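Local coordinates for beta-galactosidase (PDB 3TTY), which hydrolyses beta-galactosides, releasing their terminal galactose, and carries its sugar-binding pocket on a TIM-barrel domain, at residues 7-12 with 340-345; 38-43 with 72-77; 142-147 with 246-251. All blocks are in the same frame, centred on the assembly; numbering follows the deposited sequence.

Contact 1 (7-12 with 340-345); sequences PKIWYG and DTVMFF. With GLA (alpha-D-galactopyranose), chain H.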
loop_
_atom_site.group_PDB
_atom_site.type_symbol
_atom_site.label_atom_id
_atom_site.label_comp_id
_atom_site.label_asym_id
_atom_site.label_seq_id
_atom_site.Cartn_x
_atom_site.Cartn_y
_atom_site.Cartn_z
ATOM N N PRO A 7 -45.067 0.209 22.964
ATOM C CA PRO A 7 -45.310 -1.215 22.711
ATOM C C PRO A 7 -45.443 -1.596 21.239
ATOM O O PRO A 7 -46.403 -2.250 20.849
ATOM C CB PRO A 7 -46.627 -1.465 23.447
ATOM C CG PRO A 7 -47.387 -0.167 23.262
ATOM C CD PRO A 7 -46.331 0.946 23.161
ATOM N N LYS A 8 -44.469 -1.200 20.434
ATOM C CA LYS A 8 -44.395 -1.627 19.042
ATOM C C LYS A 8 -42.934 -1.694 18.635
ATOM O O LYS A 8 -42.045 -1.405 19.430
ATOM C CB LYS A 8 -45.176 -0.668 18.110
ATOM C CG LYS A 8 -44.828 0.823 18.272
ATOM C CD LYS A 8 -45.645 1.719 17.340
ATOM C CE LYS A 8 -45.339 1.444 15.848
ATOM N NZ LYS A 8 -44.013 1.988 15.415
ATOM N N ILE A 9 -42.686 -2.087 17.395
ATOM C CA ILE A 9 -41.354 -1.986 16.821
ATOM C C ILE A 9 -41.100 -0.513 16.531
ATOM O O ILE A 9 -41.694 0.051 15.616
ATOM C CB ILE A 9 -41.260 -2.814 15.534
ATOM C CG1 ILE A 9 -41.463 -4.299 15.870
ATOM C CG2 ILE A 9 -39.922 -2.583 14.846
ATOM C CD1 ILE A 9 -41.703 -5.176 14.688
ATOM N N TRP A 10 -40.251 0.119 17.337
ATOM C CA TRP A 10 -39.944 1.538 17.147
ATOM C C TRP A 10 -39.511 1.841 15.708
ATOM O O TRP A 10 -38.865 1.024 15.048
ATOM C CB TRP A 10 -38.844 2.001 18.113
ATOM C CG TRP A 10 -39.113 1.665 19.554
ATOM C CD1 TRP A 10 -40.206 1.030 20.060
ATOM C CD2 TRP A 10 -38.264 1.949 20.667
ATOM N NE1 TRP A 10 -40.092 0.897 21.419
ATOM C CE2 TRP A 10 -38.910 1.456 21.818
ATOM C CE3 TRP A 10 -37.025 2.576 20.802
ATOM C CZ2 TRP A 10 -38.357 1.572 23.091
ATOM C CZ3 TRP A 10 -36.475 2.686 22.063
ATOM C CH2 TRP A 10 -37.143 2.188 23.194
ATOM N N TYR A 11 -39.856 3.029 15.233
ATOM C CA TYR A 11 -39.534 3.412 13.867
ATOM C C TYR A 11 -39.131 4.881 13.801
ATOM O O TYR A 11 -39.922 5.768 14.136
ATOM C CB TYR A 11 -40.732 3.142 12.956
ATOM C CG TYR A 11 -40.383 3.151 11.497
ATOM C CD1 TYR A 11 -39.400 2.301 10.994
ATOM C CD2 TYR A 11 -41.040 4.004 10.615
ATOM C CE1 TYR A 11 -39.079 2.304 9.657
ATOM C CE2 TYR A 11 -40.729 4.019 9.282
ATOM C CZ TYR A 11 -39.752 3.169 8.797
ATOM O OH TYR A 11 -39.450 3.187 7.452
ATOM N N GLY A 12 -37.903 5.141 13.368
ATOM C CA GLY A 12 -37.351 6.487 13.409
ATOM C C GLY A 12 -35.839 6.420 13.312
ATOM O O GLY A 12 -35.310 5.603 12.560
ATOM N N ASP A 340 -36.117 -5.482 17.931
ATOM C CA ASP A 340 -37.437 -5.002 18.333
ATOM C C ASP A 340 -37.597 -3.514 18.047
ATOM O O ASP A 340 -38.513 -2.861 18.549
ATOM C CB ASP A 340 -37.711 -5.301 19.812
ATOM C CG ASP A 340 -38.280 -6.696 20.032
ATOM O OD1 ASP A 340 -38.392 -7.445 19.040
ATOM O OD2 ASP A 340 -38.606 -7.039 21.194
ATOM N N THR A 341 -36.678 -2.982 17.254
ATOM C CA THR A 341 -36.817 -1.645 16.707
ATOM C C THR A 341 -36.245 -1.670 15.300
ATOM O O THR A 341 -35.385 -2.503 14.989
ATOM C CB THR A 341 -36.034 -0.588 17.525
ATOM O OG1 THR A 341 -34.635 -0.765 17.308
ATOM C CG2 THR A 341 -36.323 -0.702 19.000
ATOM N N VAL A 342 -36.729 -0.788 14.437
ATOM C CA VAL A 342 -35.984 -0.474 13.222
ATOM C C VAL A 342 -35.791 1.035 13.079
ATOM O O VAL A 342 -36.742 1.798 12.896
ATOM C CB VAL A 342 -36.534 -1.158 11.922
ATOM C CG1 VAL A 342 -37.546 -2.242 12.242
ATOM C CG2 VAL A 342 -37.072 -0.150 10.956
ATOM N N MET A 343 -34.539 1.454 13.198
ATOM C CA MET A 343 -34.210 2.864 13.222
ATOM C C MET A 343 -33.080 3.172 12.244
ATOM O O MET A 343 -32.268 2.298 11.918
ATOM C CB MET A 343 -33.882 3.282 14.646
ATOM C CG MET A 343 -35.057 3.050 15.572
ATOM S SD MET A 343 -34.695 2.980 17.334
ATOM C CE MET A 343 -33.959 4.589 17.658
ATOM N N PHE A 344 -33.057 4.411 11.762
ATOM C CA PHE A 344 -32.172 4.822 10.678
ATOM C C PHE A 344 -31.105 5.793 11.146
ATOM O O PHE A 344 -31.303 6.542 12.114
ATOM C CB PHE A 344 -32.968 5.591 9.594
ATOM C CG PHE A 344 -34.020 4.778 8.889
ATOM C CD1 PHE A 344 -33.660 3.778 7.989
ATOM C CD2 PHE A 344 -35.371 5.042 9.098
ATOM C CE1 PHE A 344 -34.621 3.029 7.327
ATOM C CE2 PHE A 344 -36.351 4.298 8.441
ATOM C CZ PHE A 344 -35.974 3.288 7.552
ATOM N N PHE A 345 -29.988 5.814 10.423
ATOM C CA PHE A 345 -29.273 7.069 10.248
ATOM C C PHE A 345 -29.541 7.516 8.808
ATOM O O PHE A 345 -29.337 6.727 7.885
ATOM C CB PHE A 345 -27.764 6.928 10.469
ATOM C CG PHE A 345 -27.028 8.243 10.413
ATOM C CD1 PHE A 345 -26.815 8.988 11.569
ATOM C CD2 PHE A 345 -26.587 8.756 9.204
ATOM C CE1 PHE A 345 -26.158 10.215 11.527
ATOM C CE2 PHE A 345 -25.925 9.985 9.147
ATOM C CZ PHE A 345 -25.712 10.713 10.312
HETATM C C1 GLA H . -22.361 5.050 12.172
HETATM C C2 GLA H . -22.563 6.264 13.112
HETATM C C3 GLA H . -23.572 7.287 12.562
HETATM C C4 GLA H . -23.202 7.570 11.114
HETATM C C5 GLA H . -23.129 6.251 10.338
HETATM C C6 GLA H . -22.833 6.569 8.868
HETATM O O1 GLA H . -23.468 4.134 12.093
HETATM O O2 GLA H . -22.998 5.830 14.391
HETATM O O3 GLA H . -23.533 8.526 13.293
HETATM O O4 GLA H . -21.917 8.178 11.139
HETATM O O5 GLA H . -22.048 5.465 10.850
HETATM O O6 GLA H . -23.135 5.433 8.047
HETATM O O HOH W 1 -40.088 -2.597 20.940
#
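Trp10 and Tyr11 meet Thr341 and Val342 where the TIM barrel closes, its first strand running parallel to its eighth at 8°. Val342 N to Trp10 O (2.9 Å) and Phe344 N to Gly12 O (2.7 Å) are the backbone bonds of the seam, and the side chains of both strands alternate between two faces. On the inner face CG2 of Thr341 approaches the indole at a slant, 3.7 Å from Trp10 CD2. Met343 lies alongside the indole, pointing the same way, with SD at the ring's edge near its plane. Trp10 NE1 is turned to Phe6 O, and Thr341 OG1 to Leu305 O on the neighbouring strand. On the outer face, under helix 371-386, CG of Tyr11 is anti to the backbone N (chi1 -164°). CG2 of Val342 lies in the plane of this ring at its edge, 3.4 Å from CD1. The phenol then meets Phe344 obliquely, with CE1 3.6 Å from Phe344 CE2, while its OH, at the edge of the Phe344 ring, is hydrogen-bonded to Cys376 O. One residue further on, Phe345 belongs to the galactose pocket: C4 of the sugar stands over the centre of its ring, 3.8 Å above the plane.

Contact 2 (38-43 with 72-77); sequences DVATVN and ENIYLC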
loop_
_atom_site.group_PDB
_atom_site.type_symbol
_atom_site.label_atom_id
_atom_site.label_comp_id
_atom_site.label_asym_id
_atom_site.label_seq_id
_atom_site.Cartn_x
_atom_site.Cartn_y
_atom_site.Cartn_z
ATOM N N ASP A 38 -41.959 7.307 14.799
ATOM C CA ASP A 38 -42.387 7.589 16.165
ATOM C C ASP A 38 -41.249 7.604 17.207
ATOM O O ASP A 38 -41.498 7.717 18.418
ATOM C CB ASP A 38 -43.527 6.642 16.592
ATOM C CG ASP A 38 -43.213 5.171 16.320
ATOM O OD1 ASP A 38 -42.030 4.830 16.092
ATOM O OD2 ASP A 38 -44.156 4.349 16.345
ATOM N N VAL A 39 -40.008 7.491 16.741
ATOM C CA VAL A 39 -38.861 7.631 17.637
ATOM C C VAL A 39 -37.748 8.492 17.035
ATOM O O VAL A 39 -37.429 8.388 15.859
ATOM C CB VAL A 39 -38.315 6.260 18.092
ATOM C CG1 VAL A 39 -37.705 5.500 16.932
ATOM C CG2 VAL A 39 -37.314 6.439 19.221
ATOM N N ALA A 40 -37.174 9.361 17.852
ATOM C CA ALA A 40 -36.083 10.210 17.415
ATOM C C ALA A 40 -34.901 10.011 18.350
ATOM O O ALA A 40 -35.067 9.991 19.577
ATOM C CB ALA A 40 -36.517 11.693 17.390
ATOM N N THR A 41 -33.716 9.844 17.769
ATOM C CA THR A 41 -32.474 9.734 18.525
ATOM C C THR A 41 -31.773 11.075 18.398
ATOM O O THR A 41 -31.215 11.394 17.355
ATOM C CB THR A 41 -31.558 8.628 17.944
ATOM O OG1 THR A 41 -32.215 7.355 18.022
ATOM C CG2 THR A 41 -30.220 8.567 18.686
ATOM N N VAL A 42 -31.808 11.873 19.454
ATOM C CA VAL A 42 -31.363 13.257 19.354
ATOM C C VAL A 42 -30.166 13.539 20.247
ATOM O O VAL A 42 -29.837 12.742 21.131
ATOM C CB VAL A 42 -32.495 14.221 19.725
ATOM C CG1 VAL A 42 -33.741 13.905 18.897
ATOM C CG2 VAL A 42 -32.796 14.105 21.210
ATOM N N ASN A 43 -29.507 14.663 19.985
ATOM C CA ASN A 43 -28.370 15.123 20.786
ATOM C C ASN A 43 -27.138 14.212 20.763
ATOM O O ASN A 43 -26.389 14.153 21.751
ATOM C CB ASN A 43 -28.797 15.332 22.234
ATOM C CG ASN A 43 -27.807 16.174 23.019
ATOM O OD1 ASN A 43 -27.393 17.261 22.577
ATOM N ND2 ASN A 43 -27.408 15.672 24.187
ATOM N N GLU A 72 -45.873 15.922 19.091
ATOM C CA GLU A 72 -46.269 14.890 18.129
ATOM C C GLU A 72 -46.308 13.509 18.764
ATOM O O GLU A 72 -46.508 12.518 18.072
ATOM C CB GLU A 72 -45.295 14.846 16.951
ATOM C CG GLU A 72 -45.184 16.144 16.208
ATOM C CD GLU A 72 -46.537 16.648 15.794
ATOM O OE1 GLU A 72 -47.343 15.834 15.307
ATOM O OE2 GLU A 72 -46.808 17.844 15.979
ATOM N N ASN A 73 -46.095 13.442 20.074
ATOM C CA ASN A 73 -46.019 12.156 20.771
ATOM C C ASN A 73 -44.967 11.218 20.157
ATOM O O ASN A 73 -45.118 9.995 20.159
ATOM C CB ASN A 73 -47.401 11.480 20.862
ATOM C CG ASN A 73 -47.419 10.293 21.841
ATOM O OD1 ASN A 73 -47.968 9.229 21.537
ATOM N ND2 ASN A 73 -46.807 10.474 23.017
ATOM N N ILE A 74 -43.900 11.808 19.626
ATOM C CA ILE A 74 -42.745 11.039 19.189
ATOM C C ILE A 74 -41.844 10.788 20.393
ATOM O O ILE A 74 -41.615 11.688 21.201
ATOM C CB ILE A 74 -41.968 11.774 18.091
ATOM C CG1 ILE A 74 -42.796 11.820 16.807
ATOM C CG2 ILE A 74 -40.623 11.112 17.842
ATOM C CD1 ILE A 74 -42.196 12.688 15.713
ATOM N N TYR A 75 -41.363 9.557 20.518
ATOM C CA TYR A 75 -40.543 9.150 21.656
ATOM C C TYR A 75 -39.066 9.442 21.443
ATOM O O TYR A 75 -38.601 9.525 20.302
ATOM C CB TYR A 75 -40.751 7.666 21.953
ATOM C CG TYR A 75 -42.136 7.371 22.504
ATOM C CD1 TYR A 75 -42.478 7.738 23.804
ATOM C CD2 TYR A 75 -43.101 6.732 21.723
ATOM C CE1 TYR A 75 -43.744 7.475 24.316
ATOM C CE2 TYR A 75 -44.373 6.461 22.223
ATOM C CZ TYR A 75 -44.686 6.836 23.518
ATOM O OH TYR A 75 -45.938 6.573 24.022
ATOM N N LEU A 76 -38.333 9.576 22.546
ATOM C CA LEU A 76 -36.957 10.052 22.500
ATOM C C LEU A 76 -35.932 9.007 22.932
ATOM O O LEU A 76 -36.001 8.449 24.035
ATOM C CB LEU A 76 -36.812 11.315 23.337
ATOM C CG LEU A 76 -37.814 12.390 22.908
ATOM C CD1 LEU A 76 -37.927 13.504 23.935
ATOM C CD2 LEU A 76 -37.448 12.934 21.552
ATOM N N CYS A 77 -35.005 8.724 22.024
ATOM C CA CYS A 77 -33.782 8.030 22.367
ATOM C C CYS A 77 -32.725 9.127 22.571
ATOM O O CYS A 77 -32.163 9.644 21.607
ATOM C CB CYS A 77 -33.384 7.072 21.249
ATOM S SG CYS A 77 -31.918 6.115 21.631
#
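Tyr75 O is gripped from two successive residues of the facing strand: Ala40 N donates a hydrogen bond of 2.8 Å, nearly along the C=O axis, and Val39 CA brings a CA-H...O contact at 3.3 Å. The same doubling recurs at Cys77 O, which accepts from Val42 N at 3.1 Å and is also approached by Thr41 CA. Tyr75 N to Asp38 O and Cys77 N to Ala40 O complete the parallel register of barrel strands 39-42 and 75-79, whose axes are turned 34° apart. The chain between them forms a beta-alpha-beta crossover through helix 60-71, and a Schellman motif at Asn73 ends that helix just before the second strand. Ala40, Ile74 and Leu76 serve the helix-facing side; CB of Ala40 touches CG2 of Ile74 at 4.2 Å, while Leu76 packs on Ile66 and Leu69. On the barrel's inner side, SG of Cys77 is anti to the backbone N (chi1 -177°). Thr41 lies against this side chain, its OG1 3.4 Å from Cys77 CB and its CG2 4.2 Å from SG. An alanine in place of Thr41 would remove OG1 and CG2, and would probably open a gap beside Cys77 and take from Met343 and His146 one of their packing neighbours. Just before the strand, the Asp38 carboxylate forms a salt bridge with Lys8 and accepts a hydrogen bond from Tyr11 N. The chemistry thus implies a division of labour: main-chain N-H and C=O groups fix the register, while the side chains across the pair add mostly van der Waals contact.

Contact 3 (142-147 with 246-251); sequences IVMWHV and DIPVTT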
loop_
_atom_site.group_PDB
_atom_site.type_symbol
_atom_site.label_atom_id
_atom_site.label_comp_id
_atom_site.label_asym_id
_atom_site.label_seq_id
_atom_site.Cartn_x
_atom_site.Cartn_y
_atom_site.Cartn_z
ATOM N N ILE A 142 -38.801 10.164 27.115
ATOM C CA ILE A 142 -37.502 9.504 27.010
ATOM C C ILE A 142 -37.602 8.020 27.320
ATOM O O ILE A 142 -37.877 7.630 28.448
ATOM C CB ILE A 142 -36.475 10.144 27.949
ATOM C CG1 ILE A 142 -36.368 11.644 27.668
ATOM C CG2 ILE A 142 -35.132 9.460 27.800
ATOM C CD1 ILE A 142 -35.421 12.374 28.598
ATOM N N VAL A 143 -37.357 7.190 26.314
ATOM C CA VAL A 143 -37.567 5.761 26.446
ATOM C C VAL A 143 -36.252 4.997 26.489
ATOM O O VAL A 143 -36.236 3.783 26.726
ATOM C CB VAL A 143 -38.399 5.228 25.262
ATOM C CG1 VAL A 143 -39.869 5.653 25.381
ATOM C CG2 VAL A 143 -37.800 5.716 23.940
ATOM N N MET A 144 -35.152 5.701 26.239
ATOM C CA MET A 144 -33.846 5.060 26.093
ATOM C C MET A 144 -32.731 6.098 26.164
ATOM O O MET A 144 -32.870 7.187 25.610
ATOM C CB MET A 144 -33.789 4.307 24.763
ATOM C CG MET A 144 -32.497 3.546 24.493
ATOM S SD MET A 144 -32.204 2.106 25.565
ATOM C CE MET A 144 -33.686 1.142 25.303
ATOM N N TRP A 145 -31.645 5.770 26.865
ATOM C CA TRP A 145 -30.427 6.585 26.842
ATOM C C TRP A 145 -29.439 5.992 25.843
ATOM O O TRP A 145 -29.225 4.783 25.807
ATOM C CB TRP A 145 -29.749 6.667 28.221
ATOM C CG TRP A 145 -30.434 7.554 29.224
ATOM C CD1 TRP A 145 -31.199 7.151 30.276
ATOM C CD2 TRP A 145 -30.408 8.990 29.278
ATOM N NE1 TRP A 145 -31.654 8.238 30.975
ATOM C CE2 TRP A 145 -31.185 9.380 30.384
ATOM C CE3 TRP A 145 -29.812 9.980 28.493
ATOM C CZ2 TRP A 145 -31.379 10.712 30.729
ATOM C CZ3 TRP A 145 -30.010 11.301 28.833
ATOM C CH2 TRP A 145 -30.785 11.658 29.939
ATOM N N HIS A 146 -28.823 6.868 25.058
ATOM C CA HIS A 146 -27.886 6.495 24.009
ATOM C C HIS A 146 -26.529 7.096 24.407
ATOM O O HIS A 146 -26.206 8.244 24.066
ATOM C CB HIS A 146 -28.439 7.036 22.674
ATOM C CG HIS A 146 -27.543 6.859 21.481
ATOM N ND1 HIS A 146 -26.204 7.188 21.488
ATOM C CD2 HIS A 146 -27.830 6.473 20.216
ATOM C CE1 HIS A 146 -25.699 6.984 20.282
ATOM N NE2 HIS A 146 -26.660 6.550 19.490
ATOM N N VAL A 147 -25.751 6.316 25.157
ATOM C CA VAL A 147 -24.471 6.783 25.699
ATOM C C VAL A 147 -23.425 6.938 24.616
ATOM O O VAL A 147 -23.146 5.986 23.867
ATOM C CB VAL A 147 -23.913 5.819 26.760
ATOM C CG1 VAL A 147 -22.473 6.199 27.125
ATOM C CG2 VAL A 147 -24.817 5.803 27.987
ATOM N N ASP A 246 -35.104 4.074 36.053
ATOM C CA ASP A 246 -36.031 3.228 35.302
ATOM C C ASP A 246 -35.961 3.473 33.798
ATOM O O ASP A 246 -36.729 2.878 33.035
ATOM C CB ASP A 246 -37.469 3.467 35.772
ATOM C CG ASP A 246 -37.648 3.217 37.260
ATOM O OD1 ASP A 246 -36.927 2.345 37.809
ATOM O OD2 ASP A 246 -38.511 3.894 37.872
ATOM N N ILE A 247 -35.077 4.368 33.365
ATOM C CA ILE A 247 -34.844 4.530 31.936
ATOM C C ILE A 247 -33.683 3.645 31.524
ATOM O O ILE A 247 -32.599 3.764 32.074
ATOM C CB ILE A 247 -34.548 5.987 31.544
ATOM C CG1 ILE A 247 -35.681 6.898 32.016
ATOM C CG2 ILE A 247 -34.384 6.082 30.036
ATOM C CD1 ILE A 247 -35.599 8.351 31.509
ATOM N N PRO A 248 -33.906 2.747 30.551
ATOM C CA PRO A 248 -32.855 1.822 30.102
ATOM C C PRO A 248 -31.717 2.544 29.382
ATOM O O PRO A 248 -31.911 3.633 28.836
ATOM C CB PRO A 248 -33.590 0.890 29.122
ATOM C CG PRO A 248 -35.039 1.121 29.364
ATOM C CD PRO A 248 -35.161 2.544 29.814
ATOM N N VAL A 249 -30.541 1.933 29.376
ATOM C CA VAL A 249 -29.351 2.576 28.846
ATOM C C VAL A 249 -28.665 1.650 27.866
ATOM O O VAL A 249 -28.491 0.455 28.145
ATOM C CB VAL A 249 -28.340 2.877 29.959
ATOM C CG1 VAL A 249 -27.138 3.629 29.386
ATOM C CG2 VAL A 249 -29.003 3.657 31.094
ATOM N N THR A 250 -28.282 2.194 26.717
ATOM C CA THR A 250 -27.526 1.429 25.739
ATOM C C THR A 250 -26.424 2.287 25.139
ATOM O O THR A 250 -26.320 3.491 25.419
ATOM C CB THR A 250 -28.431 0.902 24.608
ATOM O OG1 THR A 250 -27.708 -0.027 23.802
ATOM C CG2 THR A 250 -28.931 2.046 23.723
ATOM N N THR A 251 -25.593 1.656 24.323
ATOM C CA THR A 251 -24.707 2.378 23.424
ATOM C C THR A 251 -24.700 1.587 22.121
ATOM O O THR A 251 -25.072 0.418 22.120
ATOM C CB THR A 251 -23.280 2.591 24.020
ATOM O OG1 THR A 251 -22.515 3.399 23.123
ATOM C CG2 THR A 251 -22.562 1.239 24.256
#
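Trp145 and Thr250 anchor the polar part of this strand pair. Trp145 N donates to Pro248 O, and Thr250 N returns a bond to Trp145 O; Val147 N then reaches Thr250 O, each at 2.9 Å and close to straight. A side chain extends the series, since Thr251 OG1, anti to its own backbone N, donates to Val147 O at 2.8 Å. Thr250 OG1 is hydrogen-bonded to Val271 O, just before the next strand.

The apolar contacts fall into two groups. Toward the helical layer, CG2 of Ile247 approaches the pyrrole part of Trp145, 3.4 Å from CD1, while NE1 of the indole bonds to Thr244 OG1. CD1 of Ile247 also touches CG2 of Ile142. Further along, CG2 of Val147 and CG1 of Val249 are pressed together at 3.5 Å, tighter than ordinary carbon contact, beneath helix 215-243.

Sulfur makes the second group. Met144 leaves with CG anti to the backbone N (chi1 -178°), then bends at chi2 and chi3. SD comes to 3.8 Å from Thr250 CG2 and CE to 3.8 Å from Pro248 CB, the side chains crossing at about a right angle.

Parallel neighbours of this kind are the fourth and fifth strands of a TIM barrel, and at their C-terminal ends the galactose pocket is lined by Asn149 and Glu150, just past the fourth, and Asn252, near the end of the fifth.

Overall arrangement
All three contacts are buried pairs of parallel neighbours in one eight-stranded barrel, and none is a surface patch. Contact 1 joins the two ends of the barrel sequence, contact 2 its second and third strands, contact 3 its fourth and fifth. Adjacent strands knit them together: between contacts 2 and 3, Leu76 O probably accepts a bond from Val143 N, and inside the barrel Trp10 of contact 1 packs against Val143 of contact 3. Chemistry differs with place: contact 1 is rich in aromatic side chains, contact 2 rests mainly on main-chain bonds with few close side-chain contacts across the pair, and contact 3 adds a threonine hydroxyl bond and packing by Trp145, Met144 and aliphatic side chains.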